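Local coordinates for mandelate racemase/muconate lactonizing enzyme-like protein (Rubrobacter xylanophilus DSM 9941, PDB 3CYJ) that belongs to the mandelate racemase/muconate lactonizing enzyme family of the enolase superfamily, with a capping domain and a barrel domain, and binds a sodium ion in this model, at residues Tyr51-Val56 against Arg324-Leu329; Gln203-Ala208 against Arg236-Gly241. All coordinates share one frame; numbering follows the deposited sequence.

Interaction 1 (Tyr51-Val56 against Arg324-Leu329); sequences YTYGDV and RVERLL
Tyr51 and Tyr53, two residues apart on one face of strand 46-53, both reach across to a single carboxylate oxygen, OE2 of Glu326 on helix 320-329. The Tyr53 bond is the shorter: its OH donates to Glu326 OE2 at 2.5 Å, and OE2 lies near the plane of the Tyr53 ring, beyond its edge. That hydroxyl arrives on the anti side of the oxygen, 24° out of the carboxylate plane. Tyr51 approaches differently. Its side chain crosses Glu326 at about a right angle, ring and carboxylate planes are 54° apart, and the bond from Tyr51 OH to Glu326 OE2, 2.7 Å long, is weak. On the glutamate, a bend at chi2 (149°) brings OE2 between the two hydroxyls.

This is a junction of the two domains of an enolase-superfamily fold: strand 46-53 is an outermost strand, within this chain, of the N-terminal antiparallel sheet, while helix 320-329 follows the last strand of the TIM-barrel domain. The second carboxylate oxygen, OE1, accepts from the backbone N of Ala301 near the start of helix 300-306, and Val302 N makes a weak bond to Tyr51 OH. The buried carboxylate is thus met by two hydroxyls at OE2 and by a backbone N-H at OE1.

Beside the polar cluster lies one apolar touch. Val325, pointing the opposite way, sets CG1 in the plane of the Tyr53 ring at its edge, 3.9 Å from Tyr53 CE1. The same ring stacks on His322, one turn earlier on the helix, while Met36 of strand 33-43 touches Tyr51, Tyr53 and Val325 alike.

Interaction 2 (Gln203-Ala208 against Arg236-Gly241); sequences QALYWA and RDRGPG
Arg238 NH1 donates to two backbone oxygens of a neighbouring subunit, those of its Asp237 and Gly239, while a methyl of Leu205 from its own chain lies against the same guanidinium. Leu205 CD2 sits over one face, 3.4 Å above the plane and displaced toward the rim, about equally far from both terminal nitrogens (3.7 Å to Arg238 NH1). Bends at chi2 (-77°) and chi3 (-43°) fold the arginine back so that its flat end comes over the leucine. The face is thus used for apolar contact while NH1 works at the subunit boundary.

Leu205 is shared out between its two methyls. With CG opposite the backbone N across the first bond (chi1 -176°), the branch runs out to the second segment, and CD1 meets the aliphatic root of the arginine, 3.8 Å from Arg238 CB. The same methyl lies 4.1 Å from Gly239 N, where the chain leaves helix 229-238.

Helices 201-215 and 229-238 are successive outer helices of the TIM-barrel domain, following strands 190-194 and 219-221, so the contact joins neighbouring beta-alpha units where the second helix ends. One turn on from Leu205, Ala208 packs its CB 3.8 Å from Pro240 CD; Pro240 CG also rests 3.7 Å from Ala208 O. No hydrogen bond crosses between the two segments.

Beside this seam, Arg236 grips Asp237 side-on, NE and NH2 both reaching OD1, with Arg236 NE to Asp237 OD1 at 2.8 Å and the acceptor in the guanidinium plane. The carbonyl oxygen of Arg236 accepts from Lys202 of another neighbouring subunit.

Overall arrangement
Interaction 2 is nested along the chain inside the long loop that interaction 1 closes. Their centres are 34 Å apart on opposite sides of the chain's centre, and their nearest atoms are about 26 Å apart, so they do not touch. Interaction 1 joins strand 46-53 of the N-terminal domain to helix 320-329, late in the barrel domain; interaction 2 lies wholly within the barrel domain, between helices 201-215 and 229-238. One therefore fastens the two domains together, whereas the other sits on the barrel's outer side, where further subunits of the eight-chain assembly meet it. In interaction 1 the Tyr53 side chain is about 13 Å from the bound sodium ion.

Interaction 1 (Tyr51-Val56 against Arg324-Leu329)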
loop_
_atom_site.group_PDB
_atom_site.type_symbol
_atom_site.label_atom_id
_atom_site.label_comp_id
_atom_site.label_asym_id
_atom_site.label_seq_id
_atom_site.Cartn_x
_atom_site.Cartn_y
_atom_site.Cartn_z
ATOM N N TYR A 51 25.836 28.752 -18.734
ATOM C CA TYR A 51 26.726 27.661 -19.096
ATOM C C TYR A 51 26.269 26.330 -18.499
ATOM O O TYR A 51 25.375 26.296 -17.652
ATOM C CB TYR A 51 28.158 27.967 -18.640
ATOM C CG TYR A 51 28.271 28.232 -17.134
ATOM C CD1 TYR A 51 28.545 27.195 -16.281
ATOM C CD2 TYR A 51 28.103 29.539 -16.583
ATOM C CE1 TYR A 51 28.652 27.386 -14.931
ATOM C CE2 TYR A 51 28.195 29.751 -15.184
ATOM C CZ TYR A 51 28.481 28.645 -14.368
ATOM O OH TYR A 51 28.625 28.726 -12.996
ATOM N N THR A 52 26.890 25.234 -18.940
ATOM C CA THR A 52 26.674 23.956 -18.279
ATOM C C THR A 52 28.013 23.260 -18.302
ATOM O O THR A 52 28.936 23.743 -18.968
ATOM C CB THR A 52 25.531 23.116 -18.990
ATOM O OG1 THR A 52 25.150 22.002 -18.167
ATOM C CG2 THR A 52 25.944 22.658 -20.424
ATOM N N TYR A 53 28.172 22.186 -17.540
ATOM C CA TYR A 53 29.388 21.366 -17.585
ATOM C C TYR A 53 28.977 19.994 -18.143
ATOM O O TYR A 53 28.002 19.397 -17.673
ATOM C CB TYR A 53 29.987 21.194 -16.196
ATOM C CG TYR A 53 30.455 22.498 -15.603
ATOM C CD1 TYR A 53 31.683 23.056 -15.991
ATOM C CD2 TYR A 53 29.684 23.188 -14.678
ATOM C CE1 TYR A 53 32.126 24.249 -15.481
ATOM C CE2 TYR A 53 30.124 24.400 -14.137
ATOM C CZ TYR A 53 31.362 24.915 -14.549
ATOM O OH TYR A 53 31.866 26.086 -14.043
ATOM N N GLY A 54 29.688 19.497 -19.143
ATOM C CA GLY A 54 29.266 18.247 -19.756
ATOM C C GLY A 54 30.082 17.990 -20.997
ATOM O O GLY A 54 31.191 18.491 -21.099
ATOM N N ASP A 55 29.533 17.212 -21.939
ATOM C CA ASP A 55 30.276 16.870 -23.138
ATOM C C ASP A 55 30.201 18.036 -24.139
ATOM O O ASP A 55 29.165 18.751 -24.187
ATOM C CB ASP A 55 29.766 15.566 -23.764
ATOM C CG ASP A 55 30.672 15.090 -24.923
ATOM O OD1 ASP A 55 31.879 14.868 -24.666
ATOM O OD2 ASP A 55 30.196 15.005 -26.072
ATOM N N VAL A 56 31.269 18.216 -24.944
ATOM C CA VAL A 56 31.256 19.224 -26.002
ATOM C C VAL A 56 30.034 19.028 -26.883
ATOM O O VAL A 56 29.551 19.990 -27.488
ATOM C CB VAL A 56 32.537 19.222 -26.958
ATOM C CG1 VAL A 56 33.731 19.748 -26.255
ATOM C CG2 VAL A 56 32.851 17.821 -27.543
ATOM N N ARG A 324 36.944 26.677 -9.265
ATOM C CA ARG A 324 38.231 26.945 -9.922
ATOM C C ARG A 324 38.083 27.323 -11.402
ATOM O O ARG A 324 38.614 28.320 -11.841
ATOM C CB ARG A 324 39.146 25.731 -9.755
ATOM C CG ARG A 324 40.469 25.775 -10.521
ATOM C CD ARG A 324 41.279 24.484 -10.191
ATOM N NE ARG A 324 42.568 24.491 -10.863
ATOM C CZ ARG A 324 42.783 24.007 -12.079
ATOM N NH1 ARG A 324 41.800 23.419 -12.756
ATOM N NH2 ARG A 324 43.995 24.112 -12.616
ATOM N N VAL A 325 37.341 26.541 -12.178
ATOM C CA VAL A 325 37.078 26.880 -13.590
ATOM C C VAL A 325 36.346 28.226 -13.742
ATOM O O VAL A 325 36.572 28.952 -14.698
ATOM C CB VAL A 325 36.271 25.732 -14.276
ATOM C CG1 VAL A 325 35.536 26.184 -15.580
ATOM C CG2 VAL A 325 37.164 24.528 -14.532
ATOM N N GLU A 326 35.428 28.536 -12.826
ATOM C CA GLU A 326 34.687 29.788 -12.908
ATOM C C GLU A 326 35.605 31.016 -12.627
ATOM O O GLU A 326 35.494 31.997 -13.324
ATOM C CB GLU A 326 33.413 29.738 -12.038
ATOM C CG GLU A 326 32.299 28.888 -12.671
ATOM C CD GLU A 326 31.348 28.156 -11.665
ATOM O OE1 GLU A 326 31.249 28.551 -10.486
ATOM O OE2 GLU A 326 30.671 27.186 -12.084
ATOM N N ARG A 327 36.511 30.926 -11.642
ATOM C CA ARG A 327 37.434 32.017 -11.312
ATOM C C ARG A 327 38.454 32.217 -12.427
ATOM O O ARG A 327 38.895 33.339 -12.692
ATOM C CB ARG A 327 38.189 31.767 -9.974
ATOM N N LEU A 328 38.850 31.121 -13.061
ATOM C CA LEU A 328 39.788 31.127 -14.146
ATOM C C LEU A 328 39.179 31.738 -15.398
ATOM O O LEU A 328 39.864 32.448 -16.128
ATOM C CB LEU A 328 40.171 29.678 -14.423
ATOM C CG LEU A 328 41.324 29.277 -15.349
ATOM C CD1 LEU A 328 42.667 29.969 -14.989
ATOM C CD2 LEU A 328 41.493 27.737 -15.335
ATOM N N LEU A 329 37.887 31.487 -15.650
ATOM C CA LEU A 329 37.260 31.930 -16.904
ATOM C C LEU A 329 36.432 33.213 -16.836
ATOM O O LEU A 329 36.195 33.849 -17.870
ATOM C CB LEU A 329 36.407 30.820 -17.528
ATOM C CG LEU A 329 37.005 29.515 -18.017
ATOM C CD1 LEU A 329 35.950 28.881 -18.843
ATOM C CD2 LEU A 329 38.247 29.731 -18.856
#

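Interaction 2 (Gln203-Ala208 against Arg236-Gly241)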
loop_
_atom_site.group_PDB
_atom_site.type_symbol
_atom_site.label_atom_id
_atom_site.label_comp_id
_atom_site.label_asym_id
_atom_site.label_seq_id
_atom_site.Cartn_x
_atom_site.Cartn_y
_atom_site.Cartn_z
ATOM N N GLN A 203 25.716 -2.663 2.085
ATOM C CA GLN A 203 27.039 -2.030 2.188
ATOM C C GLN A 203 26.855 -0.590 2.656
ATOM O O GLN A 203 27.526 -0.118 3.588
ATOM C CB GLN A 203 27.733 -2.083 0.807
ATOM C CG GLN A 203 29.263 -1.976 0.791
ATOM C CD GLN A 203 29.889 -1.969 -0.674
ATOM O OE1 GLN A 203 29.151 -2.027 -1.686
ATOM N NE2 GLN A 203 31.247 -1.857 -0.757
ATOM N N ALA A 204 25.938 0.121 2.010
ATOM C CA ALA A 204 25.652 1.501 2.355
ATOM C C ALA A 204 25.106 1.592 3.804
ATOM O O ALA A 204 25.493 2.450 4.565
ATOM C CB ALA A 204 24.658 2.105 1.343
ATOM N N LEU A 205 24.199 0.698 4.180
ATOM C CA LEU A 205 23.699 0.702 5.561
ATOM C C LEU A 205 24.855 0.515 6.537
ATOM O O LEU A 205 24.933 1.230 7.514
ATOM C CB LEU A 205 22.612 -0.344 5.805
ATOM C CG LEU A 205 21.929 -0.366 7.210
ATOM C CD1 LEU A 205 21.252 0.944 7.586
ATOM C CD2 LEU A 205 20.861 -1.480 7.241
ATOM N N TYR A 206 25.782 -0.395 6.260
ATOM C CA TYR A 206 26.955 -0.564 7.148
ATOM C C TYR A 206 27.735 0.755 7.289
ATOM O O TYR A 206 28.066 1.185 8.412
ATOM C CB TYR A 206 27.878 -1.704 6.681
ATOM C CG TYR A 206 29.177 -1.683 7.431
ATOM C CD1 TYR A 206 29.282 -2.295 8.677
ATOM C CD2 TYR A 206 30.299 -0.998 6.921
ATOM C CE1 TYR A 206 30.459 -2.226 9.398
ATOM C CE2 TYR A 206 31.457 -0.928 7.623
ATOM C CZ TYR A 206 31.541 -1.551 8.860
ATOM O OH TYR A 206 32.706 -1.470 9.588
ATOM N N TRP A 207 28.014 1.406 6.152
ATOM C CA TRP A 207 28.876 2.587 6.144
ATOM C C TRP A 207 28.230 3.817 6.735
ATOM O O TRP A 207 28.923 4.607 7.324
ATOM C CB TRP A 207 29.456 2.906 4.757
ATOM C CG TRP A 207 30.548 1.951 4.413
ATOM C CD1 TRP A 207 30.502 0.944 3.472
ATOM C CD2 TRP A 207 31.828 1.845 5.061
ATOM N NE1 TRP A 207 31.672 0.241 3.493
ATOM C CE2 TRP A 207 32.508 0.771 4.462
ATOM C CE3 TRP A 207 32.470 2.574 6.067
ATOM C CZ2 TRP A 207 33.833 0.398 4.840
ATOM C CZ3 TRP A 207 33.762 2.223 6.429
ATOM C CH2 TRP A 207 34.428 1.128 5.819
ATOM N N ALA A 208 26.925 3.999 6.547
ATOM C CA ALA A 208 26.251 5.099 7.195
ATOM C C ALA A 208 26.552 5.046 8.727
ATOM O O ALA A 208 26.849 6.072 9.326
ATOM C CB ALA A 208 24.720 5.068 6.934
ATOM N N ARG A 236 17.014 5.741 4.027
ATOM C CA ARG A 236 16.247 6.807 4.708
ATOM C C ARG A 236 15.636 6.243 6.003
ATOM O O ARG A 236 15.848 6.784 7.066
ATOM C CB ARG A 236 15.174 7.355 3.776
ATOM C CG ARG A 236 14.666 8.726 4.152
ATOM C CD ARG A 236 13.537 8.645 5.096
ATOM N NE ARG A 236 12.516 7.647 4.731
ATOM C CZ ARG A 236 11.536 7.809 3.839
ATOM N NH1 ARG A 236 11.397 8.926 3.132
ATOM N NH2 ARG A 236 10.689 6.824 3.657
ATOM N N ASP A 237 14.951 5.105 5.897
ATOM C CA ASP A 237 14.277 4.508 7.027
ATOM C C ASP A 237 15.206 3.923 8.060
ATOM O O ASP A 237 14.870 3.959 9.220
ATOM C CB ASP A 237 13.353 3.396 6.568
ATOM C CG ASP A 237 12.259 3.879 5.626
ATOM O OD1 ASP A 237 11.911 5.070 5.657
ATOM O OD2 ASP A 237 11.754 3.055 4.830
ATOM N N ARG A 238 16.366 3.385 7.684
ATOM C CA ARG A 238 17.129 2.567 8.617
ATOM C C ARG A 238 18.428 3.239 9.072
ATOM O O ARG A 238 19.016 2.828 10.089
ATOM C CB ARG A 238 17.481 1.212 7.950
ATOM C CG ARG A 238 16.375 0.163 7.868
ATOM C CD ARG A 238 16.120 -0.569 9.231
ATOM N NE ARG A 238 17.331 -0.951 9.981
ATOM C CZ ARG A 238 18.090 -2.033 9.714
ATOM N NH1 ARG A 238 17.782 -2.879 8.699
ATOM N NH2 ARG A 238 19.176 -2.268 10.466
ATOM N N GLY A 239 18.911 4.241 8.316
ATOM C CA GLY A 239 20.157 4.889 8.656
ATOM C C GLY A 239 20.092 5.616 10.009
ATOM O O GLY A 239 19.003 5.917 10.494
ATOM N N PRO A 240 21.252 5.957 10.585
ATOM C CA PRO A 240 21.363 6.579 11.894
ATOM C C PRO A 240 20.717 7.978 11.942
ATOM O O PRO A 240 20.694 8.704 10.899
ATOM C CB PRO A 240 22.901 6.734 12.100
ATOM C CG PRO A 240 23.550 6.101 10.972
ATOM C CD PRO A 240 22.535 5.990 9.864
ATOM N N GLY A 241 20.208 8.348 13.124
ATOM C CA GLY A 241 19.666 9.674 13.320
ATOM C C GLY A 241 20.808 10.656 13.145
ATOM O O GLY A 241 21.965 10.351 13.481
#